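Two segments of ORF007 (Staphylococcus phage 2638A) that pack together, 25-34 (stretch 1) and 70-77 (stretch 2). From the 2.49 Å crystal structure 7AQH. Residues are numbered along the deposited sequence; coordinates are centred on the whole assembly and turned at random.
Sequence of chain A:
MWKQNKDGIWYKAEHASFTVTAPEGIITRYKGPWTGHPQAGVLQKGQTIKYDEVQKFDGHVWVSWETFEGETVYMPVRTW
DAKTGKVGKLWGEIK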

# COMPACT_ATOMS: atom_id res chain seq x y z
N GLY A 25 9.23 -9.31 4.84
CA GLY A 25 8.38 -8.21 5.26
C GLY A 25 8.21 -7.19 4.15
O GLY A 25 8.72 -7.32 3.04
N ILE A 26 7.47 -6.13 4.47
CA ILE A 26 7.19 -5.06 3.53
C ILE A 26 7.57 -3.73 4.16
O ILE A 26 7.28 -3.48 5.34
CB ILE A 26 5.71 -5.05 3.10
CG1 ILE A 26 5.28 -6.45 2.67
CG2 ILE A 26 5.49 -4.06 1.97
CD1 ILE A 26 3.81 -6.56 2.32
N ILE A 27 8.23 -2.88 3.38
CA ILE A 27 8.65 -1.56 3.85
C ILE A 27 7.48 -0.59 3.68
O ILE A 27 6.85 -0.53 2.62
CB ILE A 27 9.89 -1.07 3.08
CG1 ILE A 27 11.07 -2.01 3.34
CG2 ILE A 27 10.23 0.35 3.48
CD1 ILE A 27 12.31 -1.65 2.55
N THR A 28 7.20 0.17 4.74
CA THR A 28 6.11 1.14 4.74
C THR A 28 6.68 2.55 4.64
O THR A 28 7.82 2.82 5.02
CB THR A 28 5.26 1.01 6.01
OG1 THR A 28 6.08 1.27 7.16
CG2 THR A 28 4.67 -0.39 6.11
N ARG A 29 5.85 3.46 4.12
CA ARG A 29 6.26 4.83 3.84
C ARG A 29 5.30 5.81 4.50
O ARG A 29 4.15 5.47 4.81
CB ARG A 29 6.33 5.10 2.33
CG ARG A 29 7.26 4.18 1.56
CD ARG A 29 8.72 4.47 1.87
NE ARG A 29 9.62 3.52 1.22
CZ ARG A 29 10.94 3.60 1.26
NH1 ARG A 29 11.53 4.58 1.93
NH2 ARG A 29 11.68 2.68 0.64
N TYR A 30 5.77 7.03 4.70
CA TYR A 30 4.93 8.12 5.18
C TYR A 30 4.44 8.97 4.00
O TYR A 30 4.84 8.78 2.85
CB TYR A 30 5.68 8.97 6.21
CG TYR A 30 5.83 8.34 7.58
CD1 TYR A 30 4.71 7.96 8.32
CD2 TYR A 30 7.09 8.11 8.13
CE1 TYR A 30 4.84 7.38 9.57
CE2 TYR A 30 7.22 7.53 9.39
CZ TYR A 30 6.10 7.16 10.10
OH TYR A 30 6.24 6.58 11.34
N LYS A 31 3.56 9.92 4.31
CA LYS A 31 3.10 10.94 3.36
C LYS A 31 2.24 10.35 2.25
O LYS A 31 1.08 10.75 2.10
CB LYS A 31 4.28 11.70 2.76
CG LYS A 31 5.07 12.55 3.77
CD LYS A 31 6.24 13.23 3.09
CE LYS A 31 5.75 14.42 2.25
NZ LYS A 31 6.89 15.23 1.75
N GLY A 32 2.77 9.42 1.47
CA GLY A 32 2.03 8.87 0.35
C GLY A 32 2.56 7.55 -0.20
O GLY A 32 3.59 7.03 0.24
N PRO A 33 1.84 7.00 -1.19
CA PRO A 33 2.21 5.71 -1.81
C PRO A 33 3.32 5.86 -2.85
O PRO A 33 3.14 5.64 -4.05
CB PRO A 33 0.89 5.27 -2.44
CG PRO A 33 0.24 6.56 -2.84
CD PRO A 33 0.60 7.55 -1.76
N TRP A 34 4.50 6.25 -2.37
CA TRP A 34 5.64 6.50 -3.25
C TRP A 34 6.91 6.00 -2.58
O TRP A 34 7.15 6.29 -1.41
CB TRP A 34 5.77 7.99 -3.59
CG TRP A 34 6.96 8.29 -4.43
CD1 TRP A 34 7.33 7.67 -5.59
CD2 TRP A 34 7.96 9.28 -4.17
NE1 TRP A 34 8.49 8.22 -6.07
CE2 TRP A 34 8.90 9.22 -5.21
CE3 TRP A 34 8.15 10.23 -3.15
CZ2 TRP A 34 10.01 10.05 -5.28
CZ3 TRP A 34 9.25 11.06 -3.22
CH2 TRP A 34 10.17 10.97 -4.27
N GLY A 70 -1.95 8.92 14.60
CA GLY A 70 -2.65 9.77 13.67
C GLY A 70 -1.97 9.94 12.33
O GLY A 70 -2.50 10.64 11.47
N GLU A 71 -0.83 9.29 12.14
CA GLU A 71 -0.08 9.37 10.89
C GLU A 71 -0.63 8.36 9.89
O GLU A 71 -1.06 7.27 10.27
CB GLU A 71 1.39 9.05 11.17
CG GLU A 71 1.64 8.62 12.61
CD GLU A 71 2.88 9.24 13.20
OE1 GLU A 71 2.88 10.47 13.39
OE2 GLU A 71 3.84 8.49 13.47
N THR A 72 -0.64 8.74 8.62
CA THR A 72 -1.10 7.84 7.58
C THR A 72 0.10 7.09 7.01
O THR A 72 1.12 7.70 6.69
CB THR A 72 -1.84 8.58 6.47
OG1 THR A 72 -3.03 9.18 7.01
CG2 THR A 72 -2.23 7.62 5.36
N VAL A 73 -0.02 5.77 6.91
CA VAL A 73 1.05 4.91 6.41
C VAL A 73 0.58 4.20 5.15
O VAL A 73 -0.54 3.69 5.11
CB VAL A 73 1.51 3.89 7.47
CG1 VAL A 73 2.60 2.99 6.91
CG2 VAL A 73 1.99 4.60 8.73
N TYR A 74 1.44 4.17 4.14
CA TYR A 74 1.15 3.52 2.87
C TYR A 74 2.06 2.31 2.70
O TYR A 74 3.25 2.37 3.02
CB TYR A 74 1.33 4.49 1.70
CG TYR A 74 0.46 5.72 1.79
CD1 TYR A 74 0.84 6.81 2.56
CD2 TYR A 74 -0.74 5.80 1.09
CE1 TYR A 74 0.05 7.94 2.64
CE2 TYR A 74 -1.53 6.92 1.16
CZ TYR A 74 -1.14 7.99 1.94
OH TYR A 74 -1.92 9.12 2.01
N MET A 75 1.49 1.22 2.18
CA MET A 75 2.23 -0.02 2.01
C MET A 75 1.97 -0.59 0.62
O MET A 75 0.81 -0.67 0.19
CB MET A 75 1.83 -1.05 3.08
CG MET A 75 2.70 -2.30 3.10
SD MET A 75 1.89 -3.70 3.89
CE MET A 75 1.35 -2.98 5.43
N PRO A 76 3.02 -0.98 -0.11
CA PRO A 76 2.80 -1.68 -1.38
C PRO A 76 2.37 -3.12 -1.14
O PRO A 76 2.76 -3.75 -0.15
CB PRO A 76 4.17 -1.62 -2.06
CG PRO A 76 5.13 -1.55 -0.92
CD PRO A 76 4.45 -0.77 0.17
N VAL A 77 1.54 -3.63 -2.05
CA VAL A 77 0.98 -4.97 -1.87
C VAL A 77 1.12 -5.78 -3.15
O VAL A 77 0.88 -6.99 -3.16
CB VAL A 77 -0.50 -4.89 -1.44
CG1 VAL A 77 -0.61 -4.24 -0.07
CG2 VAL A 77 -1.31 -4.12 -2.47

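Stretch 1 and stretch 2 lie far apart in sequence but pair through antiparallel strands, burying 606 Å² between them, summed over both sides. Gly25 leads in without touching the partner; its positive phi of 78° is a conformation that favours glycine.

Contact begins at Ile26, a buried residue whose CA-to-CB bond points toward stretch 2. Its CG2 methyl lies 3.5 Å from CG of Met75 and 3.8 Å from CG of Pro76. A branched aliphatic chain suits this place, because it presents a methyl to both the flexible methionine and the compact proline ring. Ile27 points away and is exposed, so it takes part mainly through its backbone: its O sits 3.4 Å from CD of Pro76. Proline has no amide hydrogen to offer a neighbouring strand, and the approach here is made by a ring carbon instead.

Thr28 is buried, with its CB 3.4 Å from CG1 of Val73. Two beta-branched residues, both at home in extended backbone, thus pack closely, while the threonine hydroxyl is satisfied by a hydrogen bond elsewhere in the structure.

Arg29 and Tyr74 supply the firmest link. Arg29 N donates to Tyr74 O at 3.0 Å, and Tyr74 N donates to Arg29 O at 3.1 Å; the angles at hydrogen, 163° and 171°, are nearly straight. This reciprocal pair is backbone only, leaving the arginine side chain free to lead its charged end away from stretch 2. The same carbonyls also receive CA-H...O contacts, Thr28 CA to Tyr74 O at 3.6 Å and Val73 CA to Arg29 O at 3.5 Å.

The side chains of Tyr30 and Val73 leave from the face opposite the one that carries Arg29 and Tyr74. The ring carbon CE1 of Tyr30 is 4.1 Å from Val73 CG2, and its long side chain carries OH to within 3.7 Å of OE2 of Glu71.

At Lys31 the chain turns, with a phi of 69°, and the exposed side chain points away. A hydrogen bond from Gly32 N to Tyr30 O, 2.6 Å long, closes this turn, and the next residues lie over the Tyr74 ring. Gly32 CA lies 3.5 Å from the ring centroid and Pro33 CD 3.8 Å, both over the face in CH-pi contacts. Glycine brings its backbone close to the ring, and the rigid, puckered ring of Pro33 sets CD over the face. Tyr74, which also touches residues 28 to 31, has the largest covered area of any residue here, 116 Å². Trp34 points away and makes no contact.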